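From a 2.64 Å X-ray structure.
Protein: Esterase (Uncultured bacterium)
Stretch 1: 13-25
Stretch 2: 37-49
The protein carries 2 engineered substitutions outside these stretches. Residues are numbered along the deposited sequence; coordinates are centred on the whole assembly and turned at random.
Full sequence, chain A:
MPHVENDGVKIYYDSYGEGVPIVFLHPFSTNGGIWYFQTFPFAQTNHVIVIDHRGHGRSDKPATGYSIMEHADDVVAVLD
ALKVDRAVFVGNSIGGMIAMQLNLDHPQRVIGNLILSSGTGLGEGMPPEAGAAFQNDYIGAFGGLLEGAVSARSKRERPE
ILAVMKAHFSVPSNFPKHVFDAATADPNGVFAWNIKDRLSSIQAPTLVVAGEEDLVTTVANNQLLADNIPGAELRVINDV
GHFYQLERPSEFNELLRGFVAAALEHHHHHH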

ATOM      1  N   TYR A  13      -5.288  -9.192  -8.072  1.00 25.58           N
ATOM      2  CA  TYR A  13      -4.092  -9.659  -7.391  1.00 24.98           C
ATOM      3  C   TYR A  13      -2.873  -8.931  -7.930  1.00 24.96           C
ATOM      4  O   TYR A  13      -2.888  -8.443  -9.057  1.00 25.20           O
ATOM      5  CB  TYR A  13      -3.923 -11.168  -7.570  1.00 25.64           C
ATOM      6  CG  TYR A  13      -3.553 -11.580  -8.980  1.00 26.03           C
ATOM      7  CD1 TYR A  13      -4.523 -11.717  -9.962  1.00 27.12           C
ATOM      8  CD2 TYR A  13      -2.232 -11.833  -9.328  1.00 25.82           C
ATOM      9  CE1 TYR A  13      -4.188 -12.090 -11.251  1.00 27.49           C
ATOM     10  CE2 TYR A  13      -1.888 -12.208 -10.614  1.00 26.78           C
ATOM     11  CZ  TYR A  13      -2.873 -12.336 -11.570  1.00 27.44           C
ATOM     12  OH  TYR A  13      -2.542 -12.710 -12.852  1.00 27.21           O
ATOM     13  N   ASP A  14      -1.815  -8.856  -7.133  1.00 24.27           N
ATOM     14  CA  ASP A  14      -0.541  -8.375  -7.650  1.00 24.04           C
ATOM     15  C   ASP A  14       0.525  -9.448  -7.478  1.00 23.47           C
ATOM     16  O   ASP A  14       0.502 -10.211  -6.511  1.00 22.87           O
ATOM     17  CB  ASP A  14      -0.116  -7.077  -6.960  1.00 23.72           C
ATOM     18  CG  ASP A  14      -0.857  -5.863  -7.489  1.00 23.84           C
ATOM     19  OD1 ASP A  14      -1.145  -5.816  -8.705  1.00 24.03           O
ATOM     20  OD2 ASP A  14      -1.148  -4.953  -6.687  1.00 24.14           O
ATOM     21  N   SER A  15       1.451  -9.506  -8.429  1.00 23.39           N
ATOM     22  CA  SER A  15       2.510 -10.506  -8.410  1.00 23.34           C
ATOM     23  C   SER A  15       3.870  -9.904  -8.758  1.00 22.46           C
ATOM     24  O   SER A  15       4.055  -9.369  -9.852  1.00 22.57           O
ATOM     25  CB  SER A  15       2.178 -11.644  -9.378  1.00 24.41           C
ATOM     26  OG  SER A  15       3.274 -12.530  -9.530  1.00 25.41           O
ATOM     27  N   TYR A  16       4.817  -9.995  -7.827  1.00 23.06           N
ATOM     28  CA  TYR A  16       6.173  -9.495  -8.068  1.00 22.99           C
ATOM     29  C   TYR A  16       7.229 -10.552  -7.741  1.00 23.37           C
ATOM     30  O   TYR A  16       7.031 -11.380  -6.860  1.00 24.06           O
ATOM     31  CB  TYR A  16       6.455  -8.235  -7.242  1.00 23.04           C
ATOM     32  CG  TYR A  16       5.495  -7.079  -7.448  1.00 22.13           C
ATOM     33  CD1 TYR A  16       5.739  -6.108  -8.411  1.00 21.85           C
ATOM     34  CD2 TYR A  16       4.364  -6.944  -6.656  1.00 22.28           C
ATOM     35  CE1 TYR A  16       4.871  -5.046  -8.591  1.00 21.56           C
ATOM     36  CE2 TYR A  16       3.490  -5.886  -6.829  1.00 21.81           C
ATOM     37  CZ  TYR A  16       3.748  -4.941  -7.797  1.00 21.08           C
ATOM     38  OH  TYR A  16       2.880  -3.889  -7.968  1.00 21.96           O
ATOM     39  N   GLY A  17       8.353 -10.518  -8.449  1.00 23.85           N
ATOM     40  CA  GLY A  17       9.482 -11.377  -8.126  1.00 25.13           C
ATOM     41  C   GLY A  17       9.349 -12.835  -8.529  1.00 27.34           C
ATOM     42  O   GLY A  17       8.350 -13.240  -9.124  1.00 27.12           O
ATOM     43  N   GLU A  18      10.368 -13.624  -8.193  1.00 28.56           N
ATOM     44  CA  GLU A  18      10.440 -15.032  -8.583  1.00 30.11           C
ATOM     45  C   GLU A  18      11.016 -15.915  -7.472  1.00 27.22           C
ATOM     46  O   GLU A  18      11.797 -15.450  -6.641  1.00 26.28           O
ATOM     47  CB  GLU A  18      11.284 -15.188  -9.849  1.00 35.49           C
ATOM     48  CG  GLU A  18      10.658 -14.605 -11.104  1.00 46.15           C
ATOM     49  CD  GLU A  18      11.560 -14.739 -12.311  1.00 54.33           C
ATOM     50  OE1 GLU A  18      12.716 -14.272 -12.245  1.00 56.34           O
ATOM     51  OE2 GLU A  18      11.116 -15.318 -13.324  1.00 49.39           O
ATOM     52  N   GLY A  19      10.630 -17.189  -7.467  1.00 26.98           N
ATOM     53  CA  GLY A  19      11.125 -18.135  -6.482  1.00 25.30           C
ATOM     54  C   GLY A  19      10.019 -18.889  -5.766  1.00 24.33           C
ATOM     55  O   GLY A  19       8.998 -19.229  -6.364  1.00 24.27           O
ATOM     56  N   VAL A  20      10.232 -19.162  -4.482  1.00 24.36           N
ATOM     57  CA  VAL A  20       9.220 -19.806  -3.653  1.00 24.43           C
ATOM     58  C   VAL A  20       8.079 -18.833  -3.388  1.00 24.38           C
ATOM     59  O   VAL A  20       8.293 -17.761  -2.827  1.00 24.57           O
ATOM     60  CB  VAL A  20       9.811 -20.298  -2.317  1.00 23.41           C
ATOM     61  CG1 VAL A  20       8.722 -20.873  -1.427  1.00 23.87           C
ATOM     62  CG2 VAL A  20      10.905 -21.324  -2.567  1.00 22.59           C
ATOM     63  N   PRO A  21       6.859 -19.202  -3.800  1.00 24.79           N
ATOM     64  CA  PRO A  21       5.698 -18.306  -3.743  1.00 24.99           C
ATOM     65  C   PRO A  21       5.215 -18.006  -2.326  1.00 24.64           C
ATOM     66  O   PRO A  21       5.132 -18.909  -1.493  1.00 25.22           O
ATOM     67  CB  PRO A  21       4.620 -19.077  -4.520  1.00 25.60           C
ATOM     68  CG  PRO A  21       5.358 -20.133  -5.287  1.00 25.77           C
ATOM     69  CD  PRO A  21       6.526 -20.489  -4.432  1.00 25.36           C
ATOM     70  N   ILE A  22       4.902 -16.740  -2.067  1.00 24.50           N
ATOM     71  CA  ILE A  22       4.290 -16.335  -0.804  1.00 24.50           C
ATOM     72  C   ILE A  22       2.980 -15.603  -1.071  1.00 23.26           C
ATOM     73  O   ILE A  22       2.965 -14.582  -1.756  1.00 22.82           O
ATOM     74  CB  ILE A  22       5.213 -15.420   0.026  1.00 24.25           C
ATOM     75  CG1 ILE A  22       6.556 -16.098   0.297  1.00 24.72           C
ATOM     76  CG2 ILE A  22       4.536 -15.029   1.333  1.00 23.74           C
ATOM     77  CD1 ILE A  22       7.526 -15.230   1.070  1.00 23.88           C
ATOM     78  N   VAL A  23       1.882 -16.116  -0.530  1.00 23.34           N
ATOM     79  CA  VAL A  23       0.581 -15.507  -0.776  1.00 22.93           C
ATOM     80  C   VAL A  23       0.071 -14.716   0.428  1.00 22.66           C
ATOM     81  O   VAL A  23      -0.143 -15.271   1.506  1.00 22.51           O
ATOM     82  CB  VAL A  23      -0.466 -16.564  -1.162  1.00 23.75           C
ATOM     83  CG1 VAL A  23      -1.823 -15.915  -1.344  1.00 22.97           C
ATOM     84  CG2 VAL A  23      -0.044 -17.280  -2.437  1.00 23.94           C
ATOM     85  N   PHE A  24      -0.123 -13.414   0.230  1.00 22.50           N
ATOM     86  CA  PHE A  24      -0.637 -12.532   1.268  1.00 22.26           C
ATOM     87  C   PHE A  24      -2.144 -12.302   1.127  1.00 22.22           C
ATOM     88  O   PHE A  24      -2.651 -11.847   0.072  1.00 22.60           O
ATOM     89  CB  PHE A  24       0.104 -11.191   1.257  1.00 21.83           C
ATOM     90  CG  PHE A  24       1.576 -11.302   1.550  1.00 21.73           C
ATOM     91  CD1 PHE A  24       2.494 -11.391   0.515  1.00 21.68           C
ATOM     92  CD2 PHE A  24       2.044 -11.313   2.856  1.00 21.58           C
ATOM     93  CE1 PHE A  24       3.848 -11.487   0.777  1.00 22.21           C
ATOM     94  CE2 PHE A  24       3.397 -11.407   3.123  1.00 22.02           C
ATOM     95  CZ  PHE A  24       4.299 -11.496   2.081  1.00 22.39           C
ATOM     96  N   LEU A  25      -2.832 -12.638   2.216  1.00 22.70           N
ATOM     97  CA  LEU A  25      -4.278 -12.570   2.336  1.00 23.51           C
ATOM     98  C   LEU A  25      -4.655 -11.545   3.394  1.00 23.38           C
ATOM     99  O   LEU A  25      -4.462 -11.781   4.588  1.00 23.72           O
ATOM    100  CB  LEU A  25      -4.841 -13.941   2.707  1.00 25.66           C
ATOM    101  CG  LEU A  25      -4.423 -15.084   1.788  1.00 23.94           C
ATOM    102  CD1 LEU A  25      -4.968 -16.422   2.267  1.00 26.13           C
ATOM    103  CD2 LEU A  25      -4.903 -14.773   0.387  1.00 23.71           C
ATOM    104  N   PHE A  37       4.613  -3.088   3.283  1.00 20.21           N
ATOM    105  CA  PHE A  37       5.950  -3.240   3.840  1.00 20.45           C
ATOM    106  C   PHE A  37       6.479  -4.668   3.741  1.00 20.89           C
ATOM    107  O   PHE A  37       7.660  -4.909   3.986  1.00 21.13           O
ATOM    108  CB  PHE A  37       5.980  -2.787   5.299  1.00 20.77           C
ATOM    109  CG  PHE A  37       5.711  -1.324   5.488  1.00 20.27           C
ATOM    110  CD1 PHE A  37       6.648  -0.375   5.116  1.00 20.63           C
ATOM    111  CD2 PHE A  37       4.518  -0.899   6.045  1.00 20.67           C
ATOM    112  CE1 PHE A  37       6.396   0.975   5.294  1.00 21.04           C
ATOM    113  CE2 PHE A  37       4.261   0.446   6.227  1.00 20.56           C
ATOM    114  CZ  PHE A  37       5.200   1.384   5.851  1.00 20.15           C
ATOM    115  N   GLN A  38       5.612  -5.610   3.383  1.00 21.39           N
ATOM    116  CA  GLN A  38       6.025  -7.000   3.223  1.00 21.30           C
ATOM    117  C   GLN A  38       6.245  -7.345   1.756  1.00 21.10           C
ATOM    118  O   GLN A  38       7.205  -8.030   1.403  1.00 21.00           O
ATOM    119  CB  GLN A  38       4.985  -7.950   3.822  1.00 21.25           C
ATOM    120  CG  GLN A  38       4.974  -8.004   5.340  1.00 22.46           C
ATOM    121  CD  GLN A  38       4.344  -6.779   5.969  1.00 21.70           C
ATOM    122  OE1 GLN A  38       3.273  -6.337   5.557  1.00 20.62           O
ATOM    123  NE2 GLN A  38       5.010  -6.224   6.975  1.00 22.89           N
ATOM    124  N   THR A  39       5.345  -6.845   0.915  1.00 21.16           N
ATOM    125  CA  THR A  39       5.266  -7.220  -0.494  1.00 21.10           C
ATOM    126  C   THR A  39       6.590  -7.143  -1.251  1.00 21.21           C
ATOM    127  O   THR A  39       6.987  -8.097  -1.916  1.00 21.70           O
ATOM    128  CB  THR A  39       4.241  -6.336  -1.230  1.00 20.26           C
ATOM    129  OG1 THR A  39       2.947  -6.517  -0.644  1.00 20.49           O
ATOM    130  CG2 THR A  39       4.179  -6.698  -2.705  1.00 20.93           C
ATOM    131  N   PHE A  40       7.275  -6.012  -1.138  1.00 20.83           N
ATOM    132  CA  PHE A  40       8.446  -5.754  -1.970  1.00 21.35           C
ATOM    133  C   PHE A  40       9.780  -6.252  -1.394  1.00 21.80           C
ATOM    134  O   PHE A  40      10.632  -6.711  -2.156  1.00 22.56           O
ATOM    135  CB  PHE A  40       8.520  -4.257  -2.284  1.00 20.84           C
ATOM    136  CG  PHE A  40       7.297  -3.736  -2.982  1.00 21.04           C
ATOM    137  CD1 PHE A  40       7.151  -3.885  -4.351  1.00 21.56           C
ATOM    138  CD2 PHE A  40       6.282  -3.122  -2.268  1.00 20.59           C
ATOM    139  CE1 PHE A  40       6.021  -3.419  -4.997  1.00 21.20           C
ATOM    140  CE2 PHE A  40       5.149  -2.655  -2.908  1.00 20.98           C
ATOM    141  CZ  PHE A  40       5.018  -2.804  -4.275  1.00 21.00           C
ATOM    142  N   PRO A  41       9.986  -6.154  -0.065  1.00 21.73           N
ATOM    143  CA  PRO A  41      11.192  -6.811   0.452  1.00 22.11           C
ATOM    144  C   PRO A  41      11.198  -8.319   0.197  1.00 22.14           C
ATOM    145  O   PRO A  41      12.247  -8.880  -0.117  1.00 22.20           O
ATOM    146  CB  PRO A  41      11.135  -6.511   1.951  1.00 22.49           C
ATOM    147  CG  PRO A  41      10.422  -5.214   2.028  1.00 22.03           C
ATOM    148  CD  PRO A  41       9.377  -5.271   0.948  1.00 21.14           C
ATOM    149  N   PHE A  42      10.040  -8.958   0.317  1.00 22.76           N
ATOM    150  CA  PHE A  42       9.939 -10.390   0.057  1.00 23.31           C
ATOM    151  C   PHE A  42       9.893 -10.689  -1.437  1.00 22.40           C
ATOM    152  O   PHE A  42      10.061 -11.833  -1.851  1.00 23.00           O
ATOM    153  CB  PHE A  42       8.711 -10.978   0.755  1.00 23.27           C
ATOM    154  CG  PHE A  42       8.898 -11.179   2.230  1.00 24.27           C
ATOM    155  CD1 PHE A  42       9.548 -12.304   2.709  1.00 26.34           C
ATOM    156  CD2 PHE A  42       8.435 -10.243   3.137  1.00 24.68           C
ATOM    157  CE1 PHE A  42       9.728 -12.493   4.065  1.00 29.03           C
ATOM    158  CE2 PHE A  42       8.612 -10.425   4.494  1.00 26.48           C
ATOM    159  CZ  PHE A  42       9.261 -11.550   4.958  1.00 29.43           C
ATOM    160  N   ALA A  43       9.671  -9.658  -2.244  1.00 22.65           N
ATOM    161  CA  ALA A  43       9.696  -9.811  -3.695  1.00 22.56           C
ATOM    162  C   ALA A  43      11.130  -9.930  -4.198  1.00 22.20           C
ATOM    163  O   ALA A  43      11.366 -10.300  -5.347  1.00 22.56           O
ATOM    164  CB  ALA A  43       8.995  -8.645  -4.368  1.00 23.13           C
ATOM    165  N   GLN A  44      12.086  -9.610  -3.332  1.00 22.48           N
ATOM    166  CA  GLN A  44      13.498  -9.702  -3.680  1.00 22.63           C
ATOM    167  C   GLN A  44      13.980 -11.149  -3.650  1.00 22.92           C
ATOM    168  O   GLN A  44      14.895 -11.522  -4.381  1.00 22.83           O
ATOM    169  CB  GLN A  44      14.346  -8.854  -2.728  1.00 22.80           C
ATOM    170  CG  GLN A  44      13.993  -7.377  -2.708  1.00 22.32           C
ATOM    171  CD  GLN A  44      14.918  -6.573  -1.816  1.00 22.50           C
ATOM    172  OE1 GLN A  44      14.489  -5.984  -0.825  1.00 22.30           O
ATOM    173  NE2 GLN A  44      16.199  -6.548  -2.164  1.00 22.89           N
ATOM    174  N   THR A  45      13.353 -11.958  -2.803  1.00 23.07           N
ATOM    175  CA  THR A  45      13.773 -13.342  -2.616  1.00 23.38           C
ATOM    176  C   THR A  45      12.687 -14.342  -3.003  1.00 24.22           C
ATOM    177  O   THR A  45      12.964 -15.528  -3.170  1.00 23.73           O
ATOM    178  CB  THR A  45      14.179 -13.611  -1.156  1.00 22.79           C
ATOM    179  OG1 THR A  45      13.119 -13.206  -0.281  1.00 22.78           O
ATOM    180  CG2 THR A  45      15.440 -12.841  -0.804  1.00 22.56           C
ATOM    181  N   ASN A  46      11.456 -13.863  -3.142  1.00 23.41           N
ATOM    182  CA  ASN A  46      10.331 -14.754  -3.393  1.00 24.18           C
ATOM    183  C   ASN A  46       9.380 -14.267  -4.477  1.00 24.57           C
ATOM    184  O   ASN A  46       9.447 -13.120  -4.914  1.00 23.94           O
ATOM    185  CB  ASN A  46       9.539 -14.971  -2.101  1.00 23.80           C
ATOM    186  CG  ASN A  46      10.350 -15.665  -1.031  1.00 23.56           C
ATOM    187  OD1 ASN A  46      11.095 -15.026  -0.289  1.00 23.25           O
ATOM    188  ND2 ASN A  46      10.206 -16.982  -0.939  1.00 23.92           N
ATOM    189  N   HIS A  47       8.496 -15.164  -4.900  1.00 24.69           N
ATOM    190  CA  HIS A  47       7.396 -14.821  -5.791  1.00 24.81           C
ATOM    191  C   HIS A  47       6.203 -14.378  -4.950  1.00 24.41           C
ATOM    192  O   HIS A  47       5.410 -15.206  -4.496  1.00 24.12           O
ATOM    193  CB  HIS A  47       7.030 -16.016  -6.676  1.00 25.04           C
ATOM    194  CG  HIS A  47       5.927 -15.737  -7.648  1.00 25.18           C
ATOM    195  ND1 HIS A  47       5.364 -16.723  -8.434  1.00 24.84           N
ATOM    196  CD2 HIS A  47       5.280 -14.592  -7.968  1.00 25.05           C
ATOM    197  CE1 HIS A  47       4.422 -16.195  -9.191  1.00 24.83           C
ATOM    198  NE2 HIS A  47       4.349 -14.902  -8.928  1.00 25.36           N
ATOM    199  N   VAL A  48       6.082 -13.073  -4.731  1.00 24.04           N
ATOM    200  CA  VAL A  48       5.019 -12.551  -3.884  1.00 23.59           C
ATOM    201  C   VAL A  48       3.725 -12.346  -4.662  1.00 23.00           C
ATOM    202  O   VAL A  48       3.711 -11.806  -5.775  1.00 23.26           O
ATOM    203  CB  VAL A  48       5.428 -11.227  -3.195  1.00 23.22           C
ATOM    204  CG1 VAL A  48       6.614 -11.454  -2.276  1.00 23.19           C
ATOM    205  CG2 VAL A  48       5.740 -10.145  -4.212  1.00 24.84           C
ATOM    206  N   ILE A  49       2.644 -12.811  -4.048  1.00 22.25           N
ATOM    207  CA  ILE A  49       1.299 -12.735  -4.593  1.00 22.89           C
ATOM    208  C   ILE A  49       0.389 -12.148  -3.531  1.00 22.30           C
ATOM    209  O   ILE A  49       0.173 -12.771  -2.505  1.00 21.65           O
ATOM    210  CB  ILE A  49       0.771 -14.128  -4.997  1.00 23.16           C
ATOM    211  CG1 ILE A  49       1.740 -14.815  -5.963  1.00 23.69           C
ATOM    212  CG2 ILE A  49      -0.638 -14.028  -5.571  1.00 22.84           C
ATOM    213  CD1 ILE A  49       1.764 -16.323  -5.816  1.00 24.28           C
TER
HETATM  214  O   HOH W   1      12.182 -12.588  -6.218  1.00 24.11           O
HETATM  215  O   HOH W   2      12.328 -18.228  -3.274  1.00 23.39           O

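The strand ending stretch 2 lies between two strands of stretch 1. It runs antiparallel to 13-16 and nearly parallel to the strand that includes 22-25. Tyr16 and Val48 form the hydrogen-bonded pair on the antiparallel side: Tyr16 N to Val48 O is 3.0 Å and Val48 N to Tyr16 O is 2.9 Å. On the parallel side the bonds alternate. Ile22 N meets His47 O at 2.9 Å, Ile49 N meets Ile22 O at 2.9 Å, and Phe24 N meets Ile49 O at 2.8 Å. The central strand is thus held along both edges.

The side chains then fill the two faces of this sheet. Tyr16, Ile22 and Val48 share one face, and the helical segment of stretch 2 packs over it. Val48 sits between its neighbours. Its CG2 lies 3.7 Å from Tyr16 CB, and its CG1 lies 4.1 Å from Phe24 CE1, at the edge of that ring. The Tyr16 ring reaches beneath the segment. Phe40 turns its edge to the face of Tyr16, with Phe40 CE1 3.9 Å from Tyr16 CZ. The small Ala43 fits close to the base of the tyrosine, its CB 3.9 Å from Tyr16 CB. Farther along, Ile22 extends its CD1 to 3.9 Å from Phe42 CD1 and 3.5 Å from Asn46 CG. The Phe24 ring also comes up to the helical segment, with CE2 3.9 Å from Gln38 CB.

Ser15, Pro21, Val23, His47 and Ile49 occupy the other face. Ile49 fills the space beside the parallel strand. Its CD1 lies 3.9 Å from Val23 CG2 and 4.2 Å from Pro21 CB. The His47 ring reaches across to Ser15, where NE2 and Ser15 OG form a 2.7 Å hydrogen bond in which either could be the donor.

The loop of stretch 1 passes close to Ala43 and Asn46. Gly17 fits where a side chain would not: an ideal CB would lie 2.3 Å from Ala43 O and 2.5 Å from Asn46 O, both clashes. Its positive phi also favours glycine. Instead, Gly17 CA approaches Ala43 O at 3.5 Å in a CA-H...O contact. Asn46 ND2 ties down the far side of the loop with a 2.8 Å bond to Val20 O. His47 N makes a weak bond to the same Val20 O at 3.3 Å. Two waters bridge the loop to stretch 2: the O of water 2 is 2.6 Å from Val20 N and 2.8 Å from Thr45 O, and the O of water 1 is 2.9 Å from Glu18 N and 2.6 Å from Ala43 O.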